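PDB 6O93: D-alanyl transferase DltD from Enterococcus faecalis, which probably takes part in transferring D-alanine onto lipoteichoic acid at the cell membrane, using a fold related to the SGNH hydrolases. Local coordinates for residues Val297-Ser302 / Cys337-Tyr342; Glu241-Phe246 / Phe343-Ile348; Gln83-His88 / Leu125-Trp130; Asp116-His121 / Phe151-Lys156. All coordinates share one frame; numbering follows the deposited sequence.

Contacts 1 and 2 form one neighbourhood, with centres 10 Å apart. E241 ties them together: its OE2 salt-bridges R300 NH1 at 3.1 Å. W301 of contact 1 and T347 of contact 2 both hold the same phosphate, probably taken up from the crystallisation liquor. Contact 2 carries D346, which with S47 and H349 shows charge-relay geometry consistent with an SGNH-type triad; the D346 side chain lies about 8 Å from the bound sodium ion. Contacts 3 and 4 lie elsewhere, centres 14 Å apart, on helix 115-121 (contact 4) and helix 124-132 (contact 3), successive in the chain. Contact 3 lies across the chain's centre from contacts 1 and 2, centres about 36 Å and 33 Å away.

Contact 1: residues Val297-Ser302 / Cys337-Tyr342; sequences VNKRWS and CSNERY. With PO4 (phosphate ion), chain G.
With CG anti to the backbone N (chi1 -176°), N298 folds its amide back over the first turn of helix 299-305 and acts as its N-cap. OD1 accepts from R300 N, but weakly, at 3.4 Å. K299 N, the first amide of the helix, finds its acceptor across the contact: it donates to S338 O at 2.9 Å. That bond is fairly straight, 161° at the hydrogen, yet the donor stands well above the carbonyl plane and not on a lone pair. S338 belongs to a type I turn, C337 to E340, in the loop after strand 331-333, so a carbonyl of that turn meets the N-terminal end of helix 299-305, in a domain whose family belongs to the SGNH hydrolase clan. Packing is tight here, with S338 CB only 3.0 Å from V297 O. K299 sends CB over the S338 carbonyl, then bends at chi2, which brings CD to 4.1 Å from S338 OG before the amine leads away. N339 OD1 touches the same chain obliquely, 3.9 Å from K299 CB. Further along, the extended R300 and the R341 chain, bent at chi3, bring like charges together. R300 NH2 lies over one face of the R341 guanidinium, 3.7 Å from NE, with the two planes 28° apart. E241 probably makes this tolerable: its carboxylate salt-bridges R300 and forms a long, weak ion pair with R341. On another side of the helix, W301, also anti to its backbone N, points its indole edge at the phosphate, and NE1 donates to PO4 O3 at 2.9 Å.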
# COMPACT_ATOMS: atom_id res chain seq x y z
N VAL A 297 -13.60 9.30 2.55
CA VAL A 297 -13.14 10.59 3.05
C VAL A 297 -14.20 11.12 4.00
O VAL A 297 -15.40 11.04 3.71
CB VAL A 297 -12.87 11.58 1.90
CG1 VAL A 297 -12.53 12.96 2.46
CG2 VAL A 297 -11.75 11.07 1.01
N ASN A 298 -13.77 11.63 5.15
CA ASN A 298 -14.70 12.10 6.17
C ASN A 298 -15.68 13.10 5.57
O ASN A 298 -15.27 14.11 4.98
CB ASN A 298 -13.93 12.73 7.33
CG ASN A 298 -14.84 13.16 8.46
OD1 ASN A 298 -15.97 12.69 8.58
ND2 ASN A 298 -14.35 14.06 9.30
N LYS A 299 -16.97 12.82 5.72
CA LYS A 299 -18.00 13.70 5.18
C LYS A 299 -17.87 15.11 5.72
O LYS A 299 -17.97 16.09 4.97
CB LYS A 299 -19.39 13.13 5.49
CG LYS A 299 -20.55 13.88 4.83
CD LYS A 299 -20.57 13.67 3.32
CE LYS A 299 -21.73 14.41 2.66
NZ LYS A 299 -21.71 14.27 1.18
N ARG A 300 -17.63 15.24 7.03
CA ARG A 300 -17.53 16.57 7.63
C ARG A 300 -16.40 17.38 7.01
O ARG A 300 -16.50 18.62 6.93
CB ARG A 300 -17.32 16.44 9.15
CG ARG A 300 -18.46 15.72 9.86
CD ARG A 300 -18.29 15.74 11.37
NE ARG A 300 -19.43 15.13 12.05
CZ ARG A 300 -19.66 15.22 13.36
NH1 ARG A 300 -18.84 15.90 14.14
NH2 ARG A 300 -20.73 14.63 13.88
N TRP A 301 -15.34 16.73 6.56
CA TRP A 301 -14.23 17.45 5.95
C TRP A 301 -14.51 17.74 4.48
O TRP A 301 -14.24 18.86 4.01
CB TRP A 301 -12.93 16.65 6.10
CG TRP A 301 -11.74 17.35 5.55
CD1 TRP A 301 -10.93 16.93 4.54
CD2 TRP A 301 -11.22 18.62 5.98
NE1 TRP A 301 -9.93 17.85 4.31
CE2 TRP A 301 -10.09 18.90 5.19
CE3 TRP A 301 -11.60 19.54 6.97
CZ2 TRP A 301 -9.33 20.06 5.34
CZ3 TRP A 301 -10.84 20.69 7.12
CH2 TRP A 301 -9.73 20.94 6.31
N SER A 302 -15.04 16.77 3.74
CA SER A 302 -15.34 16.99 2.33
C SER A 302 -16.39 18.08 2.15
O SER A 302 -16.36 18.81 1.16
CB SER A 302 -15.79 15.69 1.67
OG SER A 302 -16.90 15.12 2.34
N CYS A 337 -18.83 4.88 3.57
CA CYS A 337 -18.86 5.13 5.00
C CYS A 337 -18.36 6.53 5.36
O CYS A 337 -17.88 6.74 6.49
CB CYS A 337 -18.05 4.07 5.74
SG CYS A 337 -18.60 2.38 5.43
N SER A 338 -18.47 7.49 4.44
CA SER A 338 -17.92 8.82 4.69
C SER A 338 -18.58 9.48 5.89
O SER A 338 -17.92 10.25 6.60
CB SER A 338 -18.10 9.69 3.44
OG SER A 338 -19.45 9.71 3.03
N ASN A 339 -19.85 9.21 6.14
CA ASN A 339 -20.58 9.84 7.24
C ASN A 339 -20.51 9.03 8.53
O ASN A 339 -21.12 9.43 9.52
CB ASN A 339 -22.04 10.05 6.85
CG ASN A 339 -22.71 11.12 7.69
OD1 ASN A 339 -22.07 12.07 8.14
ND2 ASN A 339 -24.02 10.97 7.91
N GLU A 340 -19.78 7.92 8.54
CA GLU A 340 -19.64 7.12 9.76
C GLU A 340 -18.72 7.84 10.74
O GLU A 340 -17.57 8.13 10.42
CB GLU A 340 -19.10 5.73 9.42
CG GLU A 340 -19.32 4.70 10.51
CD GLU A 340 -20.78 4.34 10.69
OE1 GLU A 340 -21.56 4.56 9.74
OE2 GLU A 340 -21.15 3.85 11.77
N ARG A 341 -19.24 8.13 11.93
CA ARG A 341 -18.48 8.90 12.91
C ARG A 341 -17.32 8.08 13.46
O ARG A 341 -17.44 6.87 13.67
CB ARG A 341 -19.40 9.35 14.04
CG ARG A 341 -20.64 10.09 13.58
CD ARG A 341 -21.52 10.49 14.75
NE ARG A 341 -20.85 11.41 15.65
CZ ARG A 341 -21.42 11.97 16.71
NH1 ARG A 341 -22.69 11.72 17.00
NH2 ARG A 341 -20.72 12.80 17.48
N TYR A 342 -16.20 8.76 13.70
CA TYR A 342 -15.00 8.15 14.29
C TYR A 342 -14.39 7.08 13.38
O TYR A 342 -13.57 6.28 13.84
CB TYR A 342 -15.31 7.56 15.67
CG TYR A 342 -16.15 8.46 16.54
CD1 TYR A 342 -15.69 9.72 16.92
CD2 TYR A 342 -17.40 8.06 16.98
CE1 TYR A 342 -16.46 10.55 17.71
CE2 TYR A 342 -18.18 8.89 17.78
CZ TYR A 342 -17.70 10.13 18.14
OH TYR A 342 -18.47 10.95 18.93
P PO4 G . -6.50 16.72 2.83
O1 PO4 G . -5.77 16.34 1.56
O2 PO4 G . -5.91 15.96 3.99
O3 PO4 G . -7.96 16.39 2.69
O4 PO4 G . -6.34 18.21 3.08

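Contact 2: residues Glu241-Phe246 / Phe343-Ile348; sequences EISNGF and FMADTI. With PO4 (phosphate ion), chain G.
S243 holds OG beside its own backbone N, anti to the carbonyl carbon (chi1 -65°), so hydroxyl and amide converge on one acceptor. A345 O takes OG at 2.6 Å, on a lone pair in the carbonyl plane. The S243 amide reaches the same oxygen at 3.1 Å, again in plane, and the two bonds together grip the carbonyl. A turn further on, F246 has CG anti to its backbone N, which swings the ring over D346. CB of D346 sits 3.6 Å from the ring centroid, directly over the face, in a CH-pi contact. The aspartate adopts the crowded rotamer, CG between backbone N and carbonyl carbon (chi1 46°), and this lays its carboxylate almost flat along the ring, the planes 20° apart. In the same pose OD1 turns back to accept I348 N at 3.2 Å, closing an Asx turn, and it also accepts from H349 ND1. This Asp-His pairing is consistent with an SGNH-type triad, as in the wider clan, and the two donors on OD1 would probably favour an ionised carboxylate. OD2 has a long, weak ion pair with R51. T347 uses the crowded position too: OG1 donates to PO4 O2 at a very short 2.5 Å, and its methyl is left facing I242, with CG2 3.7 Å from I242 CD1. W301 packs against both of these aliphatic groups. At the other end of the contact a water lies between two backbone oxygens, 2.7 Å from E241 O and 2.8 Å from M344 O.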
# COMPACT_ATOMS: atom_id res chain seq x y z
N GLU A 241 -14.06 16.27 13.42
CA GLU A 241 -13.71 14.93 13.89
C GLU A 241 -12.32 14.52 13.43
O GLU A 241 -12.07 13.37 13.06
CB GLU A 241 -14.75 13.89 13.44
CG GLU A 241 -16.10 14.02 14.15
CD GLU A 241 -16.99 12.81 13.91
OE1 GLU A 241 -16.52 11.82 13.32
OE2 GLU A 241 -18.17 12.86 14.33
N ILE A 242 -11.39 15.48 13.44
CA ILE A 242 -10.00 15.25 13.08
C ILE A 242 -9.17 15.18 14.36
O ILE A 242 -9.44 15.90 15.33
CB ILE A 242 -9.47 16.35 12.14
CG1 ILE A 242 -10.22 16.29 10.80
CG2 ILE A 242 -7.97 16.20 11.93
CD1 ILE A 242 -9.96 17.49 9.90
N SER A 243 -8.16 14.31 14.36
CA SER A 243 -7.29 14.19 15.53
C SER A 243 -6.70 15.54 15.90
O SER A 243 -6.35 16.35 15.03
CB SER A 243 -6.17 13.18 15.25
OG SER A 243 -6.69 11.88 15.06
N ASN A 244 -6.59 15.78 17.21
CA ASN A 244 -6.17 17.10 17.69
C ASN A 244 -4.82 17.50 17.12
O ASN A 244 -4.66 18.61 16.58
CB ASN A 244 -6.12 17.10 19.22
CG ASN A 244 -7.49 16.99 19.85
OD1 ASN A 244 -8.50 17.32 19.23
ND2 ASN A 244 -7.53 16.53 21.10
N GLY A 245 -3.82 16.62 17.21
CA GLY A 245 -2.50 16.95 16.71
C GLY A 245 -2.50 17.24 15.22
O GLY A 245 -1.95 18.25 14.78
N PHE A 246 -3.12 16.36 14.44
CA PHE A 246 -3.21 16.58 13.00
C PHE A 246 -3.87 17.91 12.68
O PHE A 246 -3.45 18.62 11.76
CB PHE A 246 -3.98 15.42 12.36
CG PHE A 246 -3.96 15.41 10.86
CD1 PHE A 246 -4.79 16.25 10.13
CD2 PHE A 246 -3.12 14.55 10.17
CE1 PHE A 246 -4.77 16.24 8.74
CE2 PHE A 246 -3.10 14.53 8.79
CZ PHE A 246 -3.93 15.37 8.08
N PHE A 343 -14.78 7.07 12.11
CA PHE A 343 -14.24 6.09 11.17
C PHE A 343 -12.82 6.43 10.75
O PHE A 343 -11.97 5.55 10.63
CB PHE A 343 -15.16 6.01 9.94
CG PHE A 343 -15.07 4.71 9.19
CD1 PHE A 343 -15.81 3.61 9.59
CD2 PHE A 343 -14.26 4.59 8.07
CE1 PHE A 343 -15.75 2.41 8.90
CE2 PHE A 343 -14.20 3.40 7.37
CZ PHE A 343 -14.94 2.31 7.78
N MET A 344 -12.55 7.72 10.54
CA MET A 344 -11.25 8.18 10.09
C MET A 344 -10.47 8.78 11.25
O MET A 344 -11.05 9.27 12.23
CB MET A 344 -11.41 9.23 8.98
CG MET A 344 -12.26 8.76 7.81
SD MET A 344 -11.61 7.27 7.05
CE MET A 344 -10.20 7.92 6.14
N ALA A 345 -9.14 8.73 11.15
CA ALA A 345 -8.29 9.36 12.14
C ALA A 345 -8.17 10.86 11.90
O ALA A 345 -7.99 11.63 12.85
CB ALA A 345 -6.90 8.72 12.14
N ASP A 346 -8.26 11.28 10.64
CA ASP A 346 -8.14 12.69 10.30
C ASP A 346 -8.88 12.96 9.00
O ASP A 346 -10.08 12.66 8.90
CB ASP A 346 -6.66 13.08 10.20
CG ASP A 346 -5.84 12.08 9.40
OD1 ASP A 346 -6.17 11.84 8.22
OD2 ASP A 346 -4.86 11.55 9.96
N THR A 347 -8.21 13.51 7.99
CA THR A 347 -8.90 13.88 6.76
C THR A 347 -9.05 12.71 5.81
O THR A 347 -10.12 12.53 5.21
CB THR A 347 -8.15 15.03 6.08
OG1 THR A 347 -6.77 14.68 5.94
CG2 THR A 347 -8.28 16.31 6.88
N ILE A 348 -8.01 11.88 5.66
CA ILE A 348 -8.02 10.86 4.62
C ILE A 348 -7.52 9.51 5.14
O ILE A 348 -7.56 8.51 4.42
CB ILE A 348 -7.18 11.31 3.42
CG1 ILE A 348 -5.73 11.57 3.84
CG2 ILE A 348 -7.78 12.56 2.78
CD1 ILE A 348 -4.79 11.83 2.68
P PO4 G . -6.50 16.72 2.83
O1 PO4 G . -5.77 16.34 1.56
O2 PO4 G . -5.91 15.96 3.99
O3 PO4 G . -7.96 16.39 2.69
O4 PO4 G . -6.34 18.21 3.08
O HOH W 1 -13.19 10.88 12.99

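Contact 3: residues Gln83-His88 / Leu125-Trp130; sequences QAMVIH and LQTYQW
Segments 83-88 and 125-130, in helices 80-90 and 124-132, cross at 62°, their axes coming within 9.5 Å. The nearest CA pair is M85 and Q126, 6.5 Å apart. M85 leaves its helix with CG anti to the backbone N and bends at both chi2 and chi3, so the chain slides past Q126, M85 CG 3.6 Å from Q126 CB, and ends against W130. Its methyl CE lies above the indole near the rim, 3.7 Å from W130 CE3, while SD makes an oblique Met-aromatic contact. One turn later H88, also anti, offers its ring face to the indole edge. This T-shaped pair has centroids 4.8 Å apart and planes at 83°, with W130 CD1 3.4 Å from H88 NE2. A water in the imidazole plane links NE2 to W130 O, to which it donates at 2.8 Å. Outside partners fix the polar ends: Q282 takes H88 ND1, D141 takes W130 NE1, and Q126 NE2 donates to L25 O and G27 O. Helix 80-90 packs on the central parallel sheet of the alpha/beta domain, V86 and I87 meeting strand 40-44 and A84 helix 272-285, whereas helix 124-132 sets L125 and Y128 against helix 175-195.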
# COMPACT_ATOMS: atom_id res chain seq x y z
N GLN A 83 4.83 -0.39 -5.22
CA GLN A 83 4.39 -1.64 -4.61
C GLN A 83 4.50 -2.81 -5.58
O GLN A 83 4.79 -3.94 -5.16
CB GLN A 83 2.95 -1.50 -4.12
CG GLN A 83 2.77 -0.46 -3.02
CD GLN A 83 3.39 -0.88 -1.70
OE1 GLN A 83 4.18 -1.82 -1.65
NE2 GLN A 83 3.02 -0.20 -0.62
N ALA A 84 4.28 -2.58 -6.88
CA ALA A 84 4.42 -3.65 -7.85
C ALA A 84 5.83 -4.24 -7.82
O ALA A 84 6.00 -5.46 -7.95
CB ALA A 84 4.09 -3.13 -9.25
N MET A 85 6.84 -3.40 -7.63
CA MET A 85 8.21 -3.90 -7.54
C MET A 85 8.48 -4.55 -6.19
O MET A 85 9.26 -5.51 -6.12
CB MET A 85 9.20 -2.75 -7.80
CG MET A 85 10.64 -3.21 -7.98
SD MET A 85 10.88 -4.29 -9.41
CE MET A 85 10.47 -3.17 -10.75
N VAL A 86 7.86 -4.04 -5.13
CA VAL A 86 7.95 -4.70 -3.83
C VAL A 86 7.40 -6.11 -3.92
O VAL A 86 8.00 -7.07 -3.42
CB VAL A 86 7.20 -3.87 -2.76
CG1 VAL A 86 7.09 -4.65 -1.45
CG2 VAL A 86 7.90 -2.54 -2.54
N ILE A 87 6.24 -6.26 -4.56
CA ILE A 87 5.62 -7.58 -4.70
C ILE A 87 6.50 -8.49 -5.54
O ILE A 87 6.77 -9.64 -5.17
CB ILE A 87 4.21 -7.44 -5.31
CG1 ILE A 87 3.29 -6.70 -4.35
CG2 ILE A 87 3.65 -8.82 -5.65
CD1 ILE A 87 2.02 -6.17 -5.00
N HIS A 88 6.96 -8.00 -6.69
CA HIS A 88 7.79 -8.81 -7.57
C HIS A 88 9.05 -9.29 -6.85
O HIS A 88 9.48 -10.43 -7.03
CB HIS A 88 8.16 -8.03 -8.83
CG HIS A 88 9.02 -8.80 -9.79
ND1 HIS A 88 8.49 -9.58 -10.79
CD2 HIS A 88 10.36 -8.92 -9.88
CE1 HIS A 88 9.47 -10.15 -11.47
NE2 HIS A 88 10.62 -9.76 -10.93
N LEU A 125 18.01 -2.15 -5.71
CA LEU A 125 18.10 -3.59 -5.48
C LEU A 125 17.00 -4.34 -6.22
O LEU A 125 17.27 -5.21 -7.04
CB LEU A 125 18.03 -3.87 -3.97
CG LEU A 125 17.90 -5.34 -3.55
CD1 LEU A 125 19.14 -6.13 -3.97
CD2 LEU A 125 17.67 -5.45 -2.05
N GLN A 126 15.74 -4.00 -5.92
CA GLN A 126 14.62 -4.74 -6.49
C GLN A 126 14.53 -4.54 -8.00
O GLN A 126 14.21 -5.47 -8.74
CB GLN A 126 13.32 -4.31 -5.80
CG GLN A 126 13.32 -4.57 -4.30
CD GLN A 126 12.14 -3.93 -3.59
OE1 GLN A 126 11.30 -3.28 -4.21
NE2 GLN A 126 12.08 -4.11 -2.27
N THR A 127 14.82 -3.33 -8.48
CA THR A 127 14.77 -3.07 -9.92
C THR A 127 15.85 -3.84 -10.65
O THR A 127 15.59 -4.46 -11.69
CB THR A 127 14.89 -1.56 -10.18
OG1 THR A 127 13.86 -0.87 -9.47
CG2 THR A 127 14.78 -1.26 -11.66
N TYR A 128 17.08 -3.80 -10.14
CA TYR A 128 18.17 -4.56 -10.76
C TYR A 128 17.92 -6.06 -10.68
O TYR A 128 18.19 -6.79 -11.64
CB TYR A 128 19.50 -4.21 -10.10
CG TYR A 128 20.16 -2.94 -10.61
CD1 TYR A 128 19.44 -1.98 -11.31
CD2 TYR A 128 21.51 -2.71 -10.39
CE1 TYR A 128 20.05 -0.82 -11.77
CE2 TYR A 128 22.13 -1.57 -10.85
CZ TYR A 128 21.40 -0.63 -11.54
OH TYR A 128 22.03 0.51 -11.99
N GLN A 129 17.43 -6.54 -9.54
CA GLN A 129 17.10 -7.96 -9.40
C GLN A 129 16.08 -8.38 -10.45
O GLN A 129 16.20 -9.45 -11.06
CB GLN A 129 16.58 -8.24 -8.00
CG GLN A 129 16.23 -9.70 -7.74
CD GLN A 129 15.42 -9.88 -6.48
OE1 GLN A 129 14.53 -9.08 -6.17
NE2 GLN A 129 15.72 -10.94 -5.73
N TRP A 130 15.05 -7.55 -10.66
CA TRP A 130 14.02 -7.86 -11.64
C TRP A 130 14.62 -8.04 -13.03
O TRP A 130 14.30 -9.00 -13.74
CB TRP A 130 12.96 -6.76 -11.62
CG TRP A 130 12.14 -6.62 -12.87
CD1 TRP A 130 11.34 -7.58 -13.45
CD2 TRP A 130 12.00 -5.45 -13.68
NE1 TRP A 130 10.74 -7.07 -14.57
CE2 TRP A 130 11.12 -5.76 -14.74
CE3 TRP A 130 12.55 -4.16 -13.62
CZ2 TRP A 130 10.78 -4.84 -15.73
CZ3 TRP A 130 12.20 -3.24 -14.60
CH2 TRP A 130 11.33 -3.59 -15.64
O HOH W 2 12.49 -10.91 -12.76

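Contact 4: residues Asp116-His121 / Phe151-Lys156; sequences DSFGAH and FPVVQK
Aromatic stacking carries most of this contact, in which a phenylalanine pair joins helix 115-121 to the short helix 152-155 beside helix 80-90 of the alpha/beta domain. F118, its CG anti to the backbone N, reaches across to F151, and the rings form an offset stack with centroids 4.3 Å apart and planes at 22°. F118 CG stands over the centre of the F151 ring, while F151 meets the F118 face nearer its rim. A CH-pi contact adds to the stack, F118 CB being 4.2 Å from the F151 centroid. Aliphatic contacts meet the F118 ring at its edge: V153 CG1, in the crowded position between backbone N and carbonyl carbon, is 3.8 Å from F118 CE2, and V154 CG2 is 4.3 Å from the same atom. The nearest CA pair is G119 and V153, and V153 CG1 lies 4.0 Å from G119 CA. Hydrogen bonds within the segments include H121 ND1 to S117 O at 2.8 Å, near the ring plane, and F151 O, at the N-cap position, accepts from both V154 N and Q155 N. Helix 80-90 adds L81, which touches both phenylalanines. With no hydrogen bond from one segment to the other, cohesion rests on dispersion and ring overlap.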
# COMPACT_ATOMS: atom_id res chain seq x y z
N ASP A 116 9.03 12.86 -7.12
CA ASP A 116 9.77 12.76 -5.87
C ASP A 116 9.21 11.66 -4.97
O ASP A 116 9.95 11.12 -4.14
CB ASP A 116 9.73 14.10 -5.13
CG ASP A 116 10.39 15.22 -5.92
OD1 ASP A 116 11.20 14.91 -6.82
OD2 ASP A 116 10.11 16.40 -5.62
N SER A 117 7.93 11.33 -5.10
CA SER A 117 7.36 10.25 -4.30
C SER A 117 7.89 8.90 -4.77
O SER A 117 8.29 8.07 -3.95
CB SER A 117 5.84 10.29 -4.36
OG SER A 117 5.34 11.40 -3.63
N PHE A 118 7.89 8.67 -6.08
CA PHE A 118 8.50 7.45 -6.60
C PHE A 118 10.00 7.43 -6.32
O PHE A 118 10.54 6.40 -5.91
CB PHE A 118 8.23 7.32 -8.10
CG PHE A 118 8.88 6.12 -8.71
CD1 PHE A 118 8.21 4.91 -8.75
CD2 PHE A 118 10.17 6.19 -9.22
CE1 PHE A 118 8.82 3.79 -9.30
CE2 PHE A 118 10.77 5.08 -9.77
CZ PHE A 118 10.09 3.88 -9.81
N GLY A 119 10.67 8.56 -6.54
CA GLY A 119 12.11 8.59 -6.36
C GLY A 119 12.53 8.35 -4.92
O GLY A 119 13.56 7.71 -4.66
N ALA A 120 11.74 8.85 -3.96
CA ALA A 120 12.09 8.67 -2.56
C ALA A 120 12.03 7.21 -2.14
O ALA A 120 12.70 6.83 -1.17
CB ALA A 120 11.15 9.49 -1.67
N HIS A 121 11.27 6.38 -2.84
CA HIS A 121 11.10 4.97 -2.48
C HIS A 121 11.65 4.03 -3.54
O HIS A 121 11.44 2.81 -3.45
CB HIS A 121 9.62 4.68 -2.22
CG HIS A 121 9.02 5.57 -1.19
ND1 HIS A 121 8.29 6.69 -1.51
CD2 HIS A 121 9.08 5.53 0.17
CE1 HIS A 121 7.90 7.29 -0.39
NE2 HIS A 121 8.37 6.61 0.63
N PHE A 151 10.74 8.65 -14.93
CA PHE A 151 11.10 9.26 -13.65
C PHE A 151 12.57 9.65 -13.61
O PHE A 151 13.43 8.90 -14.08
CB PHE A 151 10.79 8.30 -12.50
CG PHE A 151 9.32 8.02 -12.35
CD1 PHE A 151 8.52 8.87 -11.62
CD2 PHE A 151 8.75 6.93 -12.96
CE1 PHE A 151 7.17 8.63 -11.49
CE2 PHE A 151 7.40 6.68 -12.84
CZ PHE A 151 6.61 7.53 -12.10
N PRO A 152 12.89 10.83 -13.06
CA PRO A 152 14.30 11.26 -13.06
C PRO A 152 15.24 10.31 -12.34
O PRO A 152 16.40 10.16 -12.76
CB PRO A 152 14.25 12.63 -12.36
CG PRO A 152 12.85 13.10 -12.54
CD PRO A 152 12.00 11.87 -12.53
N VAL A 153 14.79 9.66 -11.26
CA VAL A 153 15.70 8.78 -10.52
C VAL A 153 16.21 7.66 -11.41
O VAL A 153 17.31 7.14 -11.20
CB VAL A 153 15.00 8.23 -9.26
CG1 VAL A 153 13.96 7.19 -9.63
CG2 VAL A 153 16.04 7.66 -8.30
N VAL A 154 15.42 7.27 -12.41
CA VAL A 154 15.82 6.23 -13.35
C VAL A 154 16.57 6.81 -14.54
O VAL A 154 17.50 6.18 -15.05
CB VAL A 154 14.56 5.45 -13.80
CG1 VAL A 154 14.89 4.54 -14.99
CG2 VAL A 154 14.00 4.64 -12.64
N GLN A 155 16.18 8.00 -14.99
CA GLN A 155 16.77 8.57 -16.20
C GLN A 155 18.26 8.84 -16.04
O GLN A 155 18.99 8.87 -17.03
CB GLN A 155 16.04 9.86 -16.58
CG GLN A 155 14.61 9.65 -17.04
CD GLN A 155 13.83 10.94 -17.15
OE1 GLN A 155 14.34 12.01 -16.80
NE2 GLN A 155 12.59 10.86 -17.62
N LYS A 156 18.73 9.05 -14.81
CA LYS A 156 20.15 9.27 -14.58
C LYS A 156 20.96 7.98 -14.60
O LYS A 156 22.19 8.03 -14.50
CB LYS A 156 20.36 10.00 -13.25
CG LYS A 156 19.94 9.19 -12.04
CD LYS A 156 20.04 10.01 -10.76
CE LYS A 156 19.81 9.15 -9.53
NZ LYS A 156 19.86 9.94 -8.28